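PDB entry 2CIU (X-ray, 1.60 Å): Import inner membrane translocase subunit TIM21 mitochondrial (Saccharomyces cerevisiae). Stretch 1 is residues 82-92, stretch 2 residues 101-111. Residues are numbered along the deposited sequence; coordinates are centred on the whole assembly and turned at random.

Stretch 1 (82-92) KKIALVHLEAK
Stretch 2, residues 101-111: DFINMYVDVPG

Residues 84-92 and 101-108 form two neighbouring antiparallel strands, their N-to-C directions 150° apart and their axes approaching to 4.5 Å. Paired backbone hydrogen bonds hold them together. Leu86 N donates to Asp108 O (2.9 Å) and Asp108 N to Leu86 O (2.8 Å), both nearly linear; His88 N reaches Tyr106 O at 2.9 Å and Tyr106 N returns to His88 O at 3.0 Å. These pairs have CA atoms 5.1 and 5.4 Å apart, whereas the intervening non-hydrogen-bonded pairs, Val87 with Val107 and Leu89 with Met105, close to 4.5 Å. There CA-H groups also approach carbonyls, as from Met105 CA to His88 O (3.2 Å).

The regular ladder ends in a beta bulge. Glu90 N donates to Asn104 O (2.9 Å), but Glu90 O accepts from two successive amides, Ile103 N at 2.8 Å and, weakly, Asn104 N at 3.3 Å. Ile103, at phi/psi -91/-37, departs from the extended conformation, and the register shifts by one: Ala91 now faces Phe102, CA to CA 4.4 Å. Bonding resumes with Lys92 N to Asp101 O (2.9 Å) and Asp101 N to Lys92 O (2.8 Å). Beyond the other end of the ladder, the all-m chi1-chi3 chain of Lys83, with chi4 t, brings NZ to Pro110 O at 3.0 Å.

The face carrying Leu86, His88, Glu90, Asn104 and Tyr106 is largely polar. A water lies 2.8 Å from His88 NE2 and donates to Glu90 OE1 (2.7 Å) and Asn104 OD1 (3.0 Å), joining three side chains with chi1 t. Tyr106 takes chi1 p (65°), laying its ring beneath His88 CB, which sits 3.7 Å from the ring centroid of Tyr106. The His88 and Tyr106 rings are inclined by only 21° but slid apart, with centroids 4.8 Å distant, so they barely overlap. Ile103, chi1 m and chi2 t, points toward the first strand; its CD1 packs 3.4 Å from Lys92 CB, using the aliphatic part of that lysine.

The face bearing Val87, Leu89, Met105 and Val107 is apolar. Leu89 (t, p) sets CD1 over the Phe102 ring, 3.5 Å from its centroid and 10° off the normal, a CH-pi contact suited to a methyl and an aromatic face. Extended Met105 brings CE to Val87 CG1 (3.7 Å). The small Ala85 CB fits close to Val107 CG1 (3.5 Å) and Val109 CG2 (3.7 Å), both valines having chi1 t. Together the stretches bury 1047 Å².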

# COMPACT_ATOMS: atom_id res chain seq x y z
N LYS A 82 -2.62 7.27 -16.00
CA LYS A 82 -1.90 8.53 -15.85
C LYS A 82 -0.88 8.61 -14.73
O LYS A 82 0.04 9.43 -14.80
CB LYS A 82 -2.90 9.67 -15.69
CG LYS A 82 -3.97 9.71 -16.77
CD LYS A 82 -4.77 11.00 -16.74
CE LYS A 82 -3.96 12.14 -17.33
NZ LYS A 82 -4.82 13.30 -17.70
N LYS A 83 -1.02 7.78 -13.71
CA LYS A 83 -0.11 7.85 -12.56
C LYS A 83 0.24 6.51 -11.94
O LYS A 83 -0.46 5.52 -12.10
CB LYS A 83 -0.75 8.72 -11.47
CG LYS A 83 -1.18 10.11 -11.91
CD LYS A 83 0.01 11.03 -12.16
CE LYS A 83 0.71 11.41 -10.88
NZ LYS A 83 1.74 12.46 -11.12
N ILE A 84 1.36 6.49 -11.20
CA ILE A 84 1.76 5.28 -10.49
C ILE A 84 1.93 5.68 -9.03
O ILE A 84 2.63 6.64 -8.72
CB ILE A 84 3.08 4.71 -11.02
CG1 ILE A 84 2.88 4.18 -12.44
CG2 ILE A 84 3.56 3.59 -10.11
CD1 ILE A 84 4.14 3.59 -13.06
N ALA A 85 1.26 4.95 -8.14
CA ALA A 85 1.37 5.23 -6.72
C ALA A 85 2.24 4.16 -6.07
O ALA A 85 2.30 3.03 -6.54
CB ALA A 85 -0.02 5.22 -6.06
N LEU A 86 2.95 4.55 -5.01
CA LEU A 86 3.73 3.61 -4.23
C LEU A 86 2.94 3.47 -2.93
O LEU A 86 2.60 4.47 -2.31
CB LEU A 86 5.13 4.15 -3.93
CG LEU A 86 5.97 3.32 -2.95
CD1 LEU A 86 6.11 1.88 -3.42
CD2 LEU A 86 7.33 3.95 -2.83
N VAL A 87 2.63 2.25 -2.54
CA VAL A 87 1.87 1.99 -1.32
C VAL A 87 2.79 1.34 -0.31
O VAL A 87 3.52 0.41 -0.65
CB VAL A 87 0.67 1.03 -1.59
CG1 VAL A 87 -0.13 0.81 -0.32
CG2 VAL A 87 -0.22 1.61 -2.69
N HIS A 88 2.77 1.84 0.92
CA HIS A 88 3.59 1.29 1.99
C HIS A 88 2.64 0.77 3.06
O HIS A 88 1.72 1.48 3.47
CB HIS A 88 4.47 2.38 2.60
CG HIS A 88 5.12 1.97 3.88
ND1 HIS A 88 6.32 1.29 3.93
CD2 HIS A 88 4.70 2.08 5.16
CE1 HIS A 88 6.61 1.00 5.18
NE2 HIS A 88 5.65 1.46 5.95
N LEU A 89 2.87 -0.45 3.51
CA LEU A 89 2.05 -1.07 4.54
C LEU A 89 2.91 -1.70 5.62
O LEU A 89 3.92 -2.34 5.34
CB LEU A 89 1.17 -2.17 3.90
CG LEU A 89 0.38 -3.10 4.82
CD1 LEU A 89 -0.68 -2.31 5.56
CD2 LEU A 89 -0.26 -4.22 3.99
N GLU A 90 2.50 -1.48 6.87
CA GLU A 90 3.12 -2.09 8.04
C GLU A 90 2.00 -2.84 8.74
O GLU A 90 0.95 -2.26 9.03
CB GLU A 90 3.67 -1.04 9.00
CG GLU A 90 4.41 -1.68 10.17
CD GLU A 90 4.85 -0.68 11.22
OE1 GLU A 90 4.93 0.52 10.91
OE2 GLU A 90 5.13 -1.10 12.37
N ALA A 91 2.20 -4.12 9.00
CA ALA A 91 1.20 -4.92 9.69
C ALA A 91 1.84 -5.74 10.80
O ALA A 91 3.07 -5.88 10.85
CB ALA A 91 0.48 -5.85 8.70
N LYS A 92 1.03 -6.28 11.70
CA LYS A 92 1.56 -7.10 12.76
C LYS A 92 0.52 -8.13 13.17
O LYS A 92 -0.68 -7.85 13.15
CB LYS A 92 1.97 -6.25 13.97
CG LYS A 92 0.86 -5.83 14.91
CD LYS A 92 1.46 -5.16 16.15
CE LYS A 92 0.40 -4.81 17.18
NZ LYS A 92 1.00 -4.16 18.38
N ASP A 101 -3.16 -7.01 12.15
CA ASP A 101 -3.56 -5.62 12.26
C ASP A 101 -2.75 -4.76 11.31
O ASP A 101 -1.55 -4.98 11.12
CB ASP A 101 -3.33 -5.11 13.69
CG ASP A 101 -4.20 -5.81 14.70
OD1 ASP A 101 -5.42 -5.93 14.46
OD2 ASP A 101 -3.66 -6.23 15.76
N PHE A 102 -3.40 -3.78 10.68
CA PHE A 102 -2.69 -2.86 9.82
C PHE A 102 -2.28 -1.74 10.78
O PHE A 102 -3.13 -1.11 11.41
CB PHE A 102 -3.59 -2.31 8.72
CG PHE A 102 -3.65 -3.17 7.48
CD1 PHE A 102 -3.20 -4.49 7.50
CD2 PHE A 102 -4.16 -2.66 6.29
CE1 PHE A 102 -3.27 -5.29 6.36
CE2 PHE A 102 -4.24 -3.45 5.14
CZ PHE A 102 -3.79 -4.76 5.18
N ILE A 103 -0.97 -1.52 10.89
CA ILE A 103 -0.41 -0.51 11.78
C ILE A 103 -0.23 0.85 11.12
O ILE A 103 -0.45 1.89 11.74
CB ILE A 103 0.96 -0.99 12.31
CG1 ILE A 103 0.80 -2.28 13.10
CG2 ILE A 103 1.61 0.11 13.16
CD1 ILE A 103 2.12 -2.89 13.54
N ASN A 104 0.16 0.84 9.86
CA ASN A 104 0.43 2.08 9.14
C ASN A 104 0.26 1.77 7.66
O ASN A 104 0.67 0.72 7.20
CB ASN A 104 1.89 2.50 9.42
CG ASN A 104 2.29 3.79 8.71
OD1 ASN A 104 3.47 4.00 8.42
ND2 ASN A 104 1.32 4.65 8.46
N MET A 105 -0.38 2.67 6.92
CA MET A 105 -0.53 2.45 5.49
C MET A 105 -0.68 3.79 4.79
O MET A 105 -1.55 4.59 5.14
CB MET A 105 -1.74 1.55 5.21
CG MET A 105 -1.88 1.24 3.73
SD MET A 105 -3.34 0.19 3.41
CE MET A 105 -2.84 -0.51 1.89
N TYR A 106 0.20 4.06 3.83
CA TYR A 106 0.10 5.31 3.12
C TYR A 106 0.39 5.11 1.64
O TYR A 106 0.91 4.08 1.22
CB TYR A 106 1.02 6.38 3.74
CG TYR A 106 2.51 6.12 3.66
CD1 TYR A 106 3.22 6.34 2.48
CD2 TYR A 106 3.21 5.64 4.77
CE1 TYR A 106 4.60 6.09 2.40
CE2 TYR A 106 4.57 5.39 4.71
CZ TYR A 106 5.26 5.61 3.53
OH TYR A 106 6.61 5.32 3.47
N VAL A 107 0.02 6.12 0.86
CA VAL A 107 0.18 6.07 -0.57
C VAL A 107 0.86 7.32 -1.06
O VAL A 107 0.42 8.42 -0.74
CB VAL A 107 -1.19 5.96 -1.27
CG1 VAL A 107 -0.99 5.87 -2.77
CG2 VAL A 107 -1.93 4.76 -0.74
N ASP A 108 1.92 7.13 -1.83
CA ASP A 108 2.67 8.25 -2.39
C ASP A 108 2.46 8.33 -3.90
O ASP A 108 2.86 7.42 -4.63
CB ASP A 108 4.17 8.09 -2.16
CG ASP A 108 4.59 8.39 -0.72
OD1 ASP A 108 3.87 9.12 -0.01
OD2 ASP A 108 5.68 7.91 -0.33
N VAL A 109 1.84 9.42 -4.36
CA VAL A 109 1.63 9.65 -5.79
C VAL A 109 2.48 10.88 -6.11
O VAL A 109 2.40 11.89 -5.42
CB VAL A 109 0.16 9.96 -6.11
CG1 VAL A 109 0.02 10.24 -7.61
CG2 VAL A 109 -0.72 8.79 -5.68
N PRO A 110 3.32 10.81 -7.15
CA PRO A 110 4.14 11.98 -7.46
C PRO A 110 3.37 13.29 -7.59
O PRO A 110 2.35 13.36 -8.28
CB PRO A 110 4.85 11.58 -8.75
CG PRO A 110 5.00 10.11 -8.59
CD PRO A 110 3.64 9.69 -8.05
N GLY A 111 3.87 14.32 -6.92
CA GLY A 111 3.24 15.63 -6.98
C GLY A 111 2.07 15.80 -6.04
O GLY A 111 1.43 16.86 -6.02
O HOH W 1 5.61 1.91 8.75